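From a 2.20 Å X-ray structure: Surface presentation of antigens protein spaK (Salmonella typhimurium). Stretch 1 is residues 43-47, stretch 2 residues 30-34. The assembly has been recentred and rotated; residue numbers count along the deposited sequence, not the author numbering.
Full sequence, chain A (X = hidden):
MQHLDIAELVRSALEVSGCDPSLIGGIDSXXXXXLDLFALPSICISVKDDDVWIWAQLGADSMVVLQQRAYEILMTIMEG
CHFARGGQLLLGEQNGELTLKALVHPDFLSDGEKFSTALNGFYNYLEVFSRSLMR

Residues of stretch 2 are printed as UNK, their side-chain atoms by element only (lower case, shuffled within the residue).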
ATOM      1  N   ILE A  43       2.540   7.985 -23.544  1.00 30.39           N
ATOM      2  CA  ILE A  43       3.250   8.919 -22.687  1.00 30.79           C
ATOM      3  C   ILE A  43       2.615  10.322 -22.796  1.00 31.43           C
ATOM      4  O   ILE A  43       2.427  10.858 -23.908  1.00 31.27           O
ATOM      5  CB  ILE A  43       4.721   8.949 -23.062  1.00 30.34           C
ATOM      6  CG1 ILE A  43       5.317   7.549 -22.880  1.00 30.13           C
ATOM      7  CG2 ILE A  43       5.476  10.053 -22.273  1.00 29.45           C
ATOM      8  CD1 ILE A  43       6.781   7.401 -23.326  1.00 30.08           C
ATOM      9  N   CYS A  44       2.264  10.889 -21.641  1.00 31.65           N
ATOM     10  CA  CYS A  44       1.711  12.227 -21.543  1.00 32.31           C
ATOM     11  C   CYS A  44       2.759  13.170 -20.993  1.00 32.31           C
ATOM     12  O   CYS A  44       3.525  12.827 -20.091  1.00 30.56           O
ATOM     13  CB  CYS A  44       0.475  12.267 -20.656  1.00 32.64           C
ATOM     14  SG  CYS A  44      -0.850  11.147 -21.164  1.00 36.98           S
ATOM     15  N   ILE A  45       2.785  14.368 -21.567  1.00 32.83           N
ATOM     16  CA  ILE A  45       3.656  15.430 -21.121  1.00 34.14           C
ATOM     17  C   ILE A  45       2.816  16.651 -20.804  1.00 34.96           C
ATOM     18  O   ILE A  45       2.019  17.100 -21.635  1.00 34.88           O
ATOM     19  CB  ILE A  45       4.702  15.800 -22.161  1.00 34.12           C
ATOM     20  CG1 ILE A  45       5.453  14.537 -22.612  1.00 35.07           C
ATOM     21  CG2 ILE A  45       5.654  16.860 -21.558  1.00 33.46           C
ATOM     22  CD1 ILE A  45       5.900  14.553 -23.983  1.00 37.08           C
ATOM     23  N   SER A  46       2.986  17.190 -19.606  1.00 36.35           N
ATOM     24  CA  SER A  46       2.259  18.395 -19.249  1.00 37.98           C
ATOM     25  C   SER A  46       2.975  19.330 -18.303  1.00 38.30           C
ATOM     26  O   SER A  46       3.783  18.902 -17.491  1.00 36.78           O
ATOM     27  CB  SER A  46       0.926  18.042 -18.624  1.00 38.70           C
ATOM     28  OG  SER A  46       0.081  19.143 -18.877  1.00 43.45           O
ATOM     29  N   VAL A  47       2.640  20.618 -18.441  1.00 39.21           N
ATOM     30  CA  VAL A  47       3.080  21.677 -17.536  1.00 39.62           C
ATOM     31  C   VAL A  47       1.962  22.008 -16.555  1.00 41.34           C
ATOM     32  O   VAL A  47       0.828  22.325 -16.933  1.00 41.23           O
ATOM     33  CB  VAL A  47       3.497  22.940 -18.293  1.00 39.70           C
ATOM     34  CG1 VAL A  47       4.013  24.018 -17.327  1.00 39.20           C
ATOM     35  CG2 VAL A  47       4.554  22.588 -19.328  1.00 39.31           C
ATOM     36  N   UNK A  30      -1.305  24.178 -25.382  1.00 49.34           N
ATOM     37  CA  UNK A  30      -0.975  24.109 -23.962  1.00 48.13           C
ATOM     38  C   UNK A  30      -1.947  23.202 -23.203  1.00 46.92           C
ATOM     39  O   UNK A  30      -2.345  23.495 -22.075  1.00 46.92           O
ATOM     40  n   UNK A  30      -0.473  27.525 -24.778  1.00 54.06           N
ATOM     41  c   UNK A  30       1.331  26.489 -24.106  1.00 53.77           C
ATOM     42  n   UNK A  30       1.667  27.573 -24.888  1.00 53.99           N
ATOM     43  c   UNK A  30      -0.020  26.457 -24.030  1.00 51.36           C
ATOM     44  c   UNK A  30      -0.946  25.509 -23.336  1.00 49.33           C
ATOM     45  c   UNK A  30       0.561  28.177 -25.284  1.00 53.81           C
ATOM     46  N   UNK A  31      -2.344  22.107 -23.847  1.00 45.25           N
ATOM     47  CA  UNK A  31      -2.950  20.973 -23.154  1.00 43.43           C
ATOM     48  C   UNK A  31      -1.846  19.916 -23.018  1.00 41.53           C
ATOM     49  O   UNK A  31      -0.696  20.121 -23.409  1.00 41.79           O
ATOM     50  o   UNK A  31      -4.727  21.289 -24.815  1.00 44.30           O
ATOM     51  c   UNK A  31      -4.122  20.366 -23.948  1.00 43.38           C
ATOM     52  N   UNK A  32      -2.228  18.761 -22.528  1.00 38.85           N
ATOM     53  CA  UNK A  32      -1.334  17.637 -22.475  1.00 37.21           C
ATOM     54  C   UNK A  32      -0.963  17.169 -23.876  1.00 35.43           C
ATOM     55  O   UNK A  32      -1.828  17.021 -24.733  1.00 34.63           O
ATOM     56  c   UNK A  32      -1.999  16.554 -21.688  1.00 36.65           C
ATOM     57  c   UNK A  32      -1.111  15.352 -21.545  1.00 36.48           C
ATOM     58  o   UNK A  32      -2.308  17.097 -20.399  1.00 36.79           O
ATOM     59  N   UNK A  33       0.341  16.995 -24.091  1.00 33.38           N
ATOM     60  CA  UNK A  33       0.893  16.359 -25.280  1.00 32.90           C
ATOM     61  C   UNK A  33       0.935  14.853 -25.023  1.00 31.95           C
ATOM     62  O   UNK A  33       1.318  14.411 -23.934  1.00 31.32           O
ATOM     63  c   UNK A  33       2.948  16.132 -26.730  1.00 33.27           C
ATOM     64  c   UNK A  33       3.570  19.010 -25.967  1.00 33.96           C
ATOM     65  c   UNK A  33       2.243  18.361 -25.897  1.00 33.77           C
ATOM     66  c   UNK A  33       2.302  16.878 -25.570  1.00 32.44           C
ATOM     67  N   UNK A  34       0.509  14.079 -26.013  1.00 30.45           N
ATOM     68  CA  UNK A  34       0.409  12.637 -25.892  1.00 30.10           C
ATOM     69  C   UNK A  34       1.249  11.984 -26.996  1.00 28.95           C
ATOM     70  O   UNK A  34       1.082  12.314 -28.174  1.00 28.25           O
ATOM     71  c   UNK A  34      -1.111  10.628 -25.804  1.00 31.34           C
ATOM     72  c   UNK A  34      -1.883  12.805 -24.889  1.00 30.91           C
ATOM     73  c   UNK A  34      -1.051  12.149 -25.969  1.00 29.78           C
TER
HETATM   74  O   HOH W   1       0.236  21.113 -20.782  1.00 59.36           O

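Position 30 carries six side-chain atoms, a single carbon followed by a five-membered ring of three carbons and two nitrogens. An imidazole of this kind identifies His-30. Its side chain makes no contact with stretch 1, and its backbone, with phi and psi of 54° and 38°, lies in a loop before the strand begins.

At position 31 the side chain is one carbon followed by one oxygen, the hydroxymethyl group of serine. The CA-to-CB bond of Ser-31 points away from stretch 1, and the hydroxyl takes no part in the contact. Its backbone does: water 1 donates a weak hydrogen bond to Ser-31 O at 3.0 Å and also hydrogen-bonds to Ser-46 OG at 2.7 Å, so that the water bridges the two stretches where the loop runs into the strand.

Position 32 has three side-chain atoms, a carbon that carries one oxygen and one carbon. The carbon branch approaches Cys-44, whose CB lies 3.6 Å from it, while the oxygen faces Ser-46. A beta-branched hydroxyl side chain is threonine. Ser-46 OG lies 3.5 Å from Thr-32 OG1, a hydrogen bond that would be weak at best, since the one proton of Ser-46 OG has another acceptor within reach; the Thr-32 oxygen is also hydrogen-bonded elsewhere in the structure.

Four carbons make up the side chain at position 33, forked at the first, with one arm two carbons long. Its CB lies 4.3 Å from Ile-45 CB, an apolar contact between directly paired residues. The fork and the unequal arms define Ile-33, in which chi1 is m and chi2 is t.

Three carbons remain at position 34, one carrying the other two. One of the end carbons lies 4.2 Å from Cys-44 SG, again an apolar contact. With a fork and no further extension, the residue is Val-34, its chi1 t.

The contact is an antiparallel strand pairing centred on Ile-45 and Ile-33. These residues exchange two backbone hydrogen bonds, Ile-45 N to Ile-33 O at 2.8 Å and Ile-33 N to Ile-45 O at 3.0 Å, and their side chains share one face of the sheet. Cys-44 and Val-34 form the adjoining non-hydrogen-bonded pair, with side chains on the other face. Here the backbones approach through CA-H...O contacts, Cys-44 CA to Ile-33 O and Val-34 CA to Ile-43 O, both 3.3 Å. Backbone pairing thus sets the register, apolar contacts accompany it on both faces, and the serine-threonine approach and the water bridge add weaker polar contacts toward the start of stretch 2.

Stretch 2, residues 30-34: HSTIV
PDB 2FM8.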